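Purine nucleoside phosphorylase (PDB 6TK9) catalyses the phosphate-dependent cleavage of purine nucleosides, probably inosine and guanosine among them, into the free base and ribose 1-phosphate. Local coordinates at residues A[38-49]-A[62-70]; A[139-150]-A[214-222]. All coordinates share one frame; numbering follows the deposited sequence.

How the contacts relate
Both strands of contact 1 precede the loop and helix of contact 2 in sequence; their centres lie about 24 Å apart, the nearest atoms about 9 Å, and the two do not meet. Contact 1 pairs strand 39-45 with strands 63-66 and 68-69 at one edge of the mixed sheet that forms the core of the phosphorylase fold. Contact 2 lies off the strands, where the long loop after strand 124-133 packs on helix 213-222. Their surroundings differ: contact 1 builds the sheet's margin within its own chain, against helices 4-14 and 257-270, whereas contact 2 fixes a loop that reaches another subunit of the six-chain assembly.

Contact 1 of 2, residues A[38-49]-A[62-70]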
loop_
_atom_site.group_PDB
_atom_site.type_symbol
_atom_site.label_atom_id
_atom_site.label_comp_id
_atom_site.label_asym_id
_atom_site.label_seq_id
_atom_site.Cartn_x
_atom_site.Cartn_y
_atom_site.Cartn_z
ATOM N N VAL A 38 17.215 -21.882 -37.018
ATOM C CA VAL A 38 18.620 -22.216 -36.633
ATOM C C VAL A 38 19.218 -23.179 -37.670
ATOM O O VAL A 38 18.532 -24.132 -38.043
ATOM C CB VAL A 38 18.725 -22.790 -35.205
ATOM C CG1 VAL A 38 20.153 -23.182 -34.858
ATOM C CG2 VAL A 38 18.182 -21.819 -34.172
ATOM N N GLU A 39 20.452 -22.903 -38.108
ATOM C CA GLU A 39 21.322 -23.835 -38.867
ATOM C C GLU A 39 21.723 -24.942 -37.908
ATOM O O GLU A 39 22.664 -24.724 -37.149
ATOM C CB GLU A 39 22.561 -23.138 -39.432
ATOM C CG GLU A 39 23.358 -23.983 -40.417
ATOM C CD GLU A 39 24.750 -23.444 -40.696
ATOM O OE1 GLU A 39 25.047 -22.293 -40.293
ATOM O OE2 GLU A 39 25.540 -24.179 -41.293
ATOM N N LYS A 40 20.980 -26.046 -37.943
ATOM C CA LYS A 40 21.073 -27.167 -36.978
ATOM C C LYS A 40 22.420 -27.871 -37.174
ATOM O O LYS A 40 22.786 -28.112 -38.322
ATOM C CB LYS A 40 19.884 -28.119 -37.182
ATOM C CG LYS A 40 18.751 -28.021 -36.162
ATOM C CD LYS A 40 17.947 -26.741 -36.211
ATOM C CE LYS A 40 16.554 -26.883 -36.790
ATOM N NZ LYS A 40 16.308 -25.866 -37.849
ATOM N N VAL A 41 23.129 -28.178 -36.085
ATOM C CA VAL A 41 24.221 -29.202 -36.061
ATOM C C VAL A 41 23.740 -30.407 -35.229
ATOM O O VAL A 41 24.091 -31.548 -35.580
ATOM C CB VAL A 41 25.549 -28.590 -35.567
ATOM C CG1 VAL A 41 25.416 -27.932 -34.208
ATOM C CG2 VAL A 41 26.679 -29.602 -35.548
ATOM N N ALA A 42 22.900 -30.186 -34.209
ATOM C CA ALA A 42 22.222 -31.253 -33.431
ATOM C C ALA A 42 20.796 -30.825 -33.084
ATOM O O ALA A 42 20.556 -29.610 -32.951
ATOM C CB ALA A 42 22.980 -31.553 -32.164
ATOM N N GLU A 43 19.902 -31.806 -32.948
ATOM C CA GLU A 43 18.481 -31.640 -32.553
ATOM C C GLU A 43 18.091 -32.873 -31.724
ATOM O O GLU A 43 17.723 -33.903 -32.330
ATOM C CB GLU A 43 17.590 -31.427 -33.784
ATOM C CG GLU A 43 16.090 -31.403 -33.475
ATOM C CD GLU A 43 15.183 -30.771 -34.530
ATOM O OE1 GLU A 43 15.693 -30.406 -35.602
ATOM O OE2 GLU A 43 13.959 -30.638 -34.274
ATOM N N ILE A 44 18.190 -32.774 -30.392
ATOM C CA ILE A 44 17.919 -33.878 -29.425
ATOM C C ILE A 44 16.640 -33.592 -28.641
ATOM O O ILE A 44 16.597 -32.664 -27.837
ATOM C CB ILE A 44 19.117 -34.048 -28.479
ATOM C CG1 ILE A 44 20.457 -33.940 -29.218
ATOM C CG2 ILE A 44 18.977 -35.355 -27.714
ATOM C CD1 ILE A 44 21.595 -33.496 -28.344
ATOM N N PRO A 45 15.578 -34.414 -28.781
ATOM C CA PRO A 45 14.413 -34.296 -27.906
ATOM C C PRO A 45 14.793 -34.558 -26.438
ATOM O O PRO A 45 15.720 -35.314 -26.176
ATOM C CB PRO A 45 13.409 -35.346 -28.400
ATOM C CG PRO A 45 14.163 -36.210 -29.402
ATOM C CD PRO A 45 15.468 -35.522 -29.732
ATOM N N TYR A 46 14.072 -33.929 -25.509
ATOM C CA TYR A 46 14.401 -33.904 -24.058
ATOM C C TYR A 46 14.377 -35.334 -23.498
ATOM O O TYR A 46 15.309 -35.683 -22.716
ATOM C CB TYR A 46 13.453 -32.944 -23.343
ATOM C CG TYR A 46 13.649 -31.475 -23.646
ATOM C CD1 TYR A 46 14.781 -30.998 -24.289
ATOM C CD2 TYR A 46 12.716 -30.541 -23.212
ATOM C CE1 TYR A 46 14.944 -29.646 -24.549
ATOM C CE2 TYR A 46 12.877 -29.186 -23.440
ATOM C CZ TYR A 46 14.003 -28.735 -24.106
ATOM O OH TYR A 46 14.164 -27.401 -24.332
ATOM N N GLY A 47 13.400 -36.142 -23.952
ATOM C CA GLY A 47 13.162 -37.531 -23.518
ATOM C C GLY A 47 14.381 -38.431 -23.641
ATOM O O GLY A 47 14.453 -39.407 -22.896
ATOM N N GLU A 48 15.281 -38.135 -24.571
ATOM C CA GLU A 48 16.487 -38.948 -24.881
ATOM C C GLU A 48 17.677 -38.517 -24.020
ATOM O O GLU A 48 18.662 -39.274 -24.010
ATOM C CB GLU A 48 16.888 -38.797 -26.355
ATOM C CG GLU A 48 15.948 -39.481 -27.345
ATOM C CD GLU A 48 16.282 -39.251 -28.817
ATOM O OE1 GLU A 48 17.454 -38.834 -29.120
ATOM O OE2 GLU A 48 15.362 -39.465 -29.661
ATOM N N ILE A 49 17.642 -37.327 -23.399
ATOM C CA ILE A 49 18.795 -36.811 -22.600
ATOM C C ILE A 49 18.641 -37.299 -21.164
ATOM O O ILE A 49 17.616 -37.087 -20.526
ATOM C CB ILE A 49 18.931 -35.272 -22.645
ATOM C CG1 ILE A 49 18.934 -34.718 -24.069
ATOM C CG2 ILE A 49 20.171 -34.818 -21.876
ATOM C CD1 ILE A 49 18.862 -33.210 -24.116
ATOM N N GLY A 62 9.815 -29.481 -26.833
ATOM C CA GLY A 62 10.754 -30.205 -25.956
ATOM C C GLY A 62 11.921 -30.767 -26.755
ATOM O O GLY A 62 12.092 -31.993 -26.771
ATOM N N ARG A 63 12.689 -29.890 -27.406
ATOM C CA ARG A 63 13.820 -30.265 -28.282
ATOM C C ARG A 63 15.003 -29.359 -27.974
ATOM O O ARG A 63 14.839 -28.148 -28.045
ATOM C CB ARG A 63 13.413 -30.121 -29.750
ATOM C CG ARG A 63 12.187 -30.934 -30.135
ATOM C CD ARG A 63 12.250 -31.391 -31.575
ATOM N NE ARG A 63 11.720 -32.738 -31.749
ATOM C CZ ARG A 63 11.815 -33.455 -32.868
ATOM N NH1 ARG A 63 12.421 -32.963 -33.943
ATOM N NH2 ARG A 63 11.294 -34.670 -32.906
ATOM N N LEU A 64 16.156 -29.925 -27.639
ATOM C CA LEU A 64 17.405 -29.140 -27.503
ATOM C C LEU A 64 18.022 -28.981 -28.898
ATOM O O LEU A 64 18.220 -29.997 -29.575
ATOM C CB LEU A 64 18.367 -29.838 -26.539
ATOM C CG LEU A 64 19.553 -28.969 -26.127
ATOM C CD1 LEU A 64 19.072 -27.805 -25.272
ATOM C CD2 LEU A 64 20.611 -29.778 -25.394
ATOM N N VAL A 65 18.313 -27.749 -29.313
ATOM C CA VAL A 65 18.887 -27.436 -30.651
ATOM C C VAL A 65 20.230 -26.734 -30.448
ATOM O O VAL A 65 20.245 -25.668 -29.814
ATOM C CB VAL A 65 17.918 -26.567 -31.468
ATOM C CG1 VAL A 65 18.581 -26.017 -32.714
ATOM C CG2 VAL A 65 16.645 -27.314 -31.823
ATOM N N LEU A 66 21.312 -27.327 -30.957
ATOM C CA LEU A 66 22.646 -26.687 -31.077
ATOM C C LEU A 66 22.845 -26.271 -32.532
ATOM O O LEU A 66 22.507 -27.070 -33.434
ATOM C CB LEU A 66 23.726 -27.669 -30.624
ATOM C CG LEU A 66 23.763 -27.933 -29.118
ATOM C CD1 LEU A 66 23.589 -29.409 -28.825
ATOM C CD2 LEU A 66 25.049 -27.424 -28.496
ATOM N N GLY A 67 23.355 -25.059 -32.751
ATOM C CA GLY A 67 23.560 -24.533 -34.108
ATOM C C GLY A 67 23.954 -23.070 -34.167
ATOM O O GLY A 67 24.537 -22.523 -33.206
ATOM N N ARG A 68 23.687 -22.470 -35.321
ATOM C CA ARG A 68 24.113 -21.095 -35.669
ATOM C C ARG A 68 22.831 -20.302 -35.936
ATOM O O ARG A 68 21.959 -20.810 -36.653
ATOM C CB ARG A 68 25.088 -21.161 -36.849
ATOM C CG ARG A 68 25.973 -19.938 -37.030
ATOM C CD ARG A 68 27.171 -20.252 -37.912
ATOM N NE ARG A 68 28.167 -20.984 -37.139
ATOM C CZ ARG A 68 29.044 -20.431 -36.287
ATOM N NH1 ARG A 68 29.890 -21.196 -35.613
ATOM N NH2 ARG A 68 29.067 -19.120 -36.089
ATOM N N LEU A 69 22.686 -19.158 -35.278
ATOM C CA LEU A 69 21.556 -18.219 -35.458
ATOM C C LEU A 69 22.193 -16.828 -35.437
ATOM O O LEU A 69 23.091 -16.649 -34.611
ATOM C CB LEU A 69 20.546 -18.443 -34.332
ATOM C CG LEU A 69 19.263 -17.626 -34.394
ATOM C CD1 LEU A 69 18.435 -17.990 -35.615
ATOM C CD2 LEU A 69 18.455 -17.828 -33.119
ATOM N N GLU A 70 21.851 -15.962 -36.399
ATOM C CA GLU A 70 22.402 -14.589 -36.571
ATOM C C GLU A 70 23.937 -14.656 -36.475
ATOM O O GLU A 70 24.564 -13.680 -36.013
ATOM C CB GLU A 70 21.710 -13.636 -35.588
ATOM C CG GLU A 70 21.906 -12.165 -35.894
ATOM C CD GLU A 70 21.125 -11.569 -37.055
ATOM O OE1 GLU A 70 20.129 -12.183 -37.469
ATOM O OE2 GLU A 70 21.518 -10.466 -37.541
#
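Glu39 and Arg68 form a hydrogen-bonded antiparallel pair, Glu39 N giving to Arg68 O at 3.0 Å and Arg68 N returning to Glu39 O. The same exchange recurs between Ala42 and Leu66 and between Ile44 and Leu64, and Tyr46 N reaches Gly62 O past the last strand pair. Strands 42-45 and 63-66 run at 165° to each other. Between Lys40 and Ala42 the register slips by one: Val41 N (2.9 Å) and Ala42 N (3.2 Å) both give to Leu66 O, a classic beta bulge, at the point where the chain turns a corner. Strand 63-66 is sandwiched between 39-45 and 72-78, and within this chain's sheet 39-45 pairs only with the strands of 63-69.

One salt bridge crosses, on the face of Glu43, Val65, Pro45 and Arg63. Arg63 NH1 meets Glu43 OE2 at 2.8 Å, in the plane of the guanidinium but from above that of the carboxylate, the two planes standing 86° apart. Glu43 gets there with an extended chain, CG anti to the backbone N (chi1 174°).

Apolar contacts occur on both faces. Val65 CG1 lies 3.6 Å from Lys40 CD and also touches Val38 CG1, while Ala42 CB meets Leu66 CD1, and Leu66 also packs on Val13 of helix 4-14. Leu64 CD2 meets Ile49 CD1, the two side chains crossing nearly at right angles.

The Tyr46 ring lies over the Gly62-Arg63 backbone, with Gly62 CA 3.7 Å from the ring centroid in a CH-pi contact. Its OH is hydrogen-bonded to Gly79 O.

Contact 2 of 2, residues A[139-150]-A[214-222]; sequences PLRGPNDERLGP and PEVIALRHL
Gly149 CA comes within 3.3 Å of His221 O, and Leu222 CA points its hydrogen almost straight at Leu148 O, so the loop backbone runs close against the His221-Leu222 part of helix 213-222. Into this joint goes the His221 ring, carried over by a CG anti to its backbone N (chi1 178°). Leu140 CD2 sits over one face, 3.8 Å from the centroid, and Gly149 CA over the opposite one. His221 NE2 gives a hydrogen bond to Asn144 OD1 (2.8 Å), arriving on a lone pair in the amide's carbonyl plane; the amide itself is fixed by Asn144 ND2 to Gly149 O. Cutting His221 back to an alanine is likely to leave Asn144 OD1 without this donor and open a gap between Leu140 and Gly149. Farther back along the helix, Leu140 CD1 packs on Ile217 CG2 at 3.8 Å, and Pro139 CG lies against Pro214 and Ile217. Leu148 and Leu222 run side by side. The contact thus clamps the loop after strand 124-133 onto the helix, while Arg141 bonds to the carbonyls of Tyr83 and Tyr87 of a neighbouring subunit. Within the chain, Leu140 and Leu222 touch Arg97 of helix 94-102, and Leu219 packs on strand 106-115.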
loop_
_atom_site.group_PDB
_atom_site.type_symbol
_atom_site.label_atom_id
_atom_site.label_comp_id
_atom_site.label_asym_id
_atom_site.label_seq_id
_atom_site.Cartn_x
_atom_site.Cartn_y
_atom_site.Cartn_z
ATOM N N PRO A 139 14.779 -23.370 -6.575
ATOM C CA PRO A 139 15.452 -24.516 -7.154
ATOM C C PRO A 139 16.711 -24.864 -6.354
ATOM O O PRO A 139 17.179 -25.978 -6.483
ATOM C CB PRO A 139 15.730 -24.029 -8.576
ATOM C CG PRO A 139 15.923 -22.545 -8.402
ATOM C CD PRO A 139 14.857 -22.160 -7.403
ATOM N N LEU A 140 17.244 -23.922 -5.575
ATOM C CA LEU A 140 18.501 -24.163 -4.810
ATOM C C LEU A 140 18.196 -24.884 -3.500
ATOM O O LEU A 140 19.149 -25.195 -2.795
ATOM C CB LEU A 140 19.204 -22.840 -4.509
ATOM C CG LEU A 140 19.618 -22.059 -5.742
ATOM C CD1 LEU A 140 20.426 -20.828 -5.358
ATOM C CD2 LEU A 140 20.391 -22.956 -6.694
ATOM N N ARG A 141 16.920 -25.056 -3.146
ATOM C CA ARG A 141 16.565 -25.703 -1.861
ATOM C C ARG A 141 17.090 -27.137 -1.913
ATOM O O ARG A 141 16.676 -27.850 -2.829
ATOM C CB ARG A 141 15.064 -25.699 -1.572
ATOM C CG ARG A 141 14.722 -26.579 -0.383
ATOM C CD ARG A 141 13.337 -26.338 0.168
ATOM N NE ARG A 141 13.081 -27.146 1.352
ATOM C CZ ARG A 141 12.236 -28.170 1.399
ATOM N NH1 ARG A 141 11.526 -28.489 0.329
ATOM N NH2 ARG A 141 12.068 -28.847 2.524
ATOM N N GLY A 142 17.917 -27.505 -0.934
ATOM C CA GLY A 142 18.630 -28.787 -0.809
ATOM C C GLY A 142 20.106 -28.539 -0.519
ATOM O O GLY A 142 20.490 -27.410 -0.184
ATOM N N PRO A 143 20.978 -29.564 -0.675
ATOM C CA PRO A 143 22.414 -29.395 -0.444
ATOM C C PRO A 143 23.005 -28.577 -1.600
ATOM O O PRO A 143 22.470 -28.640 -2.676
ATOM C CB PRO A 143 22.941 -30.839 -0.377
ATOM C CG PRO A 143 21.975 -31.632 -1.256
ATOM C CD PRO A 143 20.633 -30.944 -1.076
ATOM N N ASN A 144 24.035 -27.779 -1.316
ATOM C CA ASN A 144 24.731 -26.908 -2.302
ATOM C C ASN A 144 26.045 -27.580 -2.677
ATOM O O ASN A 144 26.765 -27.968 -1.753
ATOM C CB ASN A 144 25.070 -25.521 -1.752
ATOM C CG ASN A 144 25.433 -24.544 -2.849
ATOM O OD1 ASN A 144 24.604 -24.270 -3.707
ATOM N ND2 ASN A 144 26.649 -24.008 -2.829
ATOM N N ASP A 145 26.318 -27.735 -3.974
ATOM C CA ASP A 145 27.643 -28.164 -4.480
ATOM C C ASP A 145 28.434 -26.906 -4.841
ATOM O O ASP A 145 27.998 -26.205 -5.779
ATOM C CB ASP A 145 27.483 -29.119 -5.657
ATOM C CG ASP A 145 28.763 -29.865 -6.002
ATOM O OD1 ASP A 145 29.840 -29.214 -5.987
ATOM O OD2 ASP A 145 28.667 -31.085 -6.300
ATOM N N GLU A 146 29.534 -26.621 -4.124
ATOM C CA GLU A 146 30.369 -25.405 -4.343
ATOM C C GLU A 146 30.861 -25.355 -5.797
ATOM O O GLU A 146 31.270 -24.271 -6.240
ATOM C CB GLU A 146 31.583 -25.382 -3.420
ATOM C CG GLU A 146 31.234 -25.286 -1.956
ATOM C CD GLU A 146 31.167 -23.863 -1.428
ATOM O OE1 GLU A 146 30.518 -23.014 -2.093
ATOM O OE2 GLU A 146 31.773 -23.608 -0.358
ATOM N N ARG A 147 30.883 -26.498 -6.492
ATOM C CA ARG A 147 31.361 -26.593 -7.897
ATOM C C ARG A 147 30.392 -25.872 -8.826
ATOM O O ARG A 147 30.865 -25.384 -9.862
ATOM C CB ARG A 147 31.511 -28.042 -8.366
ATOM C CG ARG A 147 32.643 -28.783 -7.675
ATOM C CD ARG A 147 32.702 -30.254 -8.005
ATOM N NE ARG A 147 31.541 -30.999 -7.567
ATOM C CZ ARG A 147 31.431 -32.318 -7.659
ATOM N NH1 ARG A 147 32.421 -33.029 -8.172
ATOM N NH2 ARG A 147 30.340 -32.926 -7.234
ATOM N N LEU A 148 29.096 -25.839 -8.496
ATOM C CA LEU A 148 28.093 -25.086 -9.301
ATOM C C LEU A 148 28.137 -23.596 -8.936
ATOM O O LEU A 148 28.236 -22.780 -9.863
ATOM C CB LEU A 148 26.696 -25.662 -9.094
ATOM C CG LEU A 148 26.375 -26.848 -9.989
ATOM C CD1 LEU A 148 27.319 -27.987 -9.673
ATOM C CD2 LEU A 148 24.919 -27.271 -9.833
ATOM N N GLY A 149 28.093 -23.273 -7.642
ATOM C CA GLY A 149 28.000 -21.893 -7.130
ATOM C C GLY A 149 27.891 -21.854 -5.610
ATOM O O GLY A 149 28.019 -22.899 -4.954
ATOM N N PRO A 150 27.661 -20.654 -5.012
ATOM C CA PRO A 150 27.664 -20.495 -3.551
ATOM C C PRO A 150 26.316 -20.887 -2.923
ATOM O O PRO A 150 25.328 -20.877 -3.641
ATOM C CB PRO A 150 27.950 -18.992 -3.388
ATOM C CG PRO A 150 27.241 -18.366 -4.578
ATOM C CD PRO A 150 27.388 -19.381 -5.705
ATOM N N PRO A 214 12.814 -19.626 -11.607
ATOM C CA PRO A 214 13.706 -20.679 -11.129
ATOM C C PRO A 214 14.973 -20.724 -11.995
ATOM O O PRO A 214 16.038 -20.897 -11.454
ATOM C CB PRO A 214 12.884 -21.979 -11.185
ATOM C CG PRO A 214 11.591 -21.640 -11.916
ATOM C CD PRO A 214 11.485 -20.132 -11.995
ATOM N N GLU A 215 14.812 -20.557 -13.309
ATOM C CA GLU A 215 15.917 -20.478 -14.303
ATOM C C GLU A 215 16.826 -19.309 -13.909
ATOM O O GLU A 215 18.060 -19.533 -13.777
ATOM C CB GLU A 215 15.363 -20.385 -15.736
ATOM C CG GLU A 215 14.686 -21.671 -16.193
ATOM C CD GLU A 215 13.441 -21.525 -17.052
ATOM O OE1 GLU A 215 13.587 -21.199 -18.235
ATOM O OE2 GLU A 215 12.327 -21.764 -16.549
ATOM N N VAL A 216 16.260 -18.119 -13.684
ATOM C CA VAL A 216 17.066 -16.919 -13.317
ATOM C C VAL A 216 17.895 -17.204 -12.060
ATOM O O VAL A 216 19.069 -16.872 -12.073
ATOM C CB VAL A 216 16.198 -15.678 -13.112
ATOM C CG1 VAL A 216 17.072 -14.524 -12.632
ATOM C CG2 VAL A 216 15.440 -15.307 -14.379
ATOM N N ILE A 217 17.306 -17.790 -11.018
ATOM C CA ILE A 217 17.996 -18.083 -9.723
ATOM C C ILE A 217 19.085 -19.143 -9.952
ATOM O O ILE A 217 20.228 -18.942 -9.490
ATOM C CB ILE A 217 16.989 -18.522 -8.634
ATOM C CG1 ILE A 217 16.018 -17.392 -8.286
ATOM C CG2 ILE A 217 17.721 -19.024 -7.401
ATOM C CD1 ILE A 217 14.834 -17.820 -7.454
ATOM N N ALA A 218 18.740 -20.238 -10.630
ATOM C CA ALA A 218 19.664 -21.350 -10.977
ATOM C C ALA A 218 20.887 -20.805 -11.730
ATOM O O ALA A 218 22.021 -21.227 -11.401
ATOM C CB ALA A 218 18.932 -22.409 -11.773
ATOM N N LEU A 219 20.666 -19.888 -12.678
ATOM C CA LEU A 219 21.708 -19.361 -13.590
ATOM C C LEU A 219 22.590 -18.325 -12.880
ATOM O O LEU A 219 23.805 -18.280 -13.214
ATOM C CB LEU A 219 21.048 -18.790 -14.845
ATOM C CG LEU A 219 20.638 -19.846 -15.868
ATOM C CD1 LEU A 219 19.702 -19.270 -16.906
ATOM C CD2 LEU A 219 21.860 -20.441 -16.541
ATOM N N ARG A 220 22.065 -17.547 -11.927
ATOM C CA ARG A 220 22.906 -16.551 -11.195
ATOM C C ARG A 220 23.740 -17.296 -10.148
ATOM O O ARG A 220 24.888 -16.878 -9.877
ATOM C CB ARG A 220 22.060 -15.432 -10.583
ATOM C CG ARG A 220 21.378 -14.549 -11.614
ATOM C CD ARG A 220 22.313 -13.674 -12.426
ATOM N NE ARG A 220 23.244 -12.923 -11.608
ATOM C CZ ARG A 220 24.558 -12.987 -11.710
ATOM N NH1 ARG A 220 25.132 -13.725 -12.647
ATOM N NH2 ARG A 220 25.306 -12.311 -10.865
ATOM N N HIS A 221 23.204 -18.388 -9.606
ATOM C CA HIS A 221 23.967 -19.352 -8.766
ATOM C C HIS A 221 25.259 -19.740 -9.505
ATOM O O HIS A 221 26.336 -19.684 -8.885
ATOM C CB HIS A 221 23.061 -20.537 -8.423
ATOM C CG HIS A 221 23.705 -21.618 -7.629
ATOM N ND1 HIS A 221 23.885 -22.897 -8.135
ATOM C CD2 HIS A 221 24.173 -21.634 -6.364
ATOM C CE1 HIS A 221 24.465 -23.651 -7.216
ATOM N NE2 HIS A 221 24.657 -22.900 -6.123
ATOM N N LEU A 222 25.148 -20.019 -10.809
ATOM C CA LEU A 222 26.227 -20.546 -11.691
ATOM C C LEU A 222 27.176 -19.440 -12.149
ATOM O O LEU A 222 28.297 -19.797 -12.562
ATOM C CB LEU A 222 25.580 -21.241 -12.891
ATOM C CG LEU A 222 24.913 -22.562 -12.530
ATOM C CD1 LEU A 222 24.019 -23.030 -13.648
ATOM C CD2 LEU A 222 25.955 -23.613 -12.191
#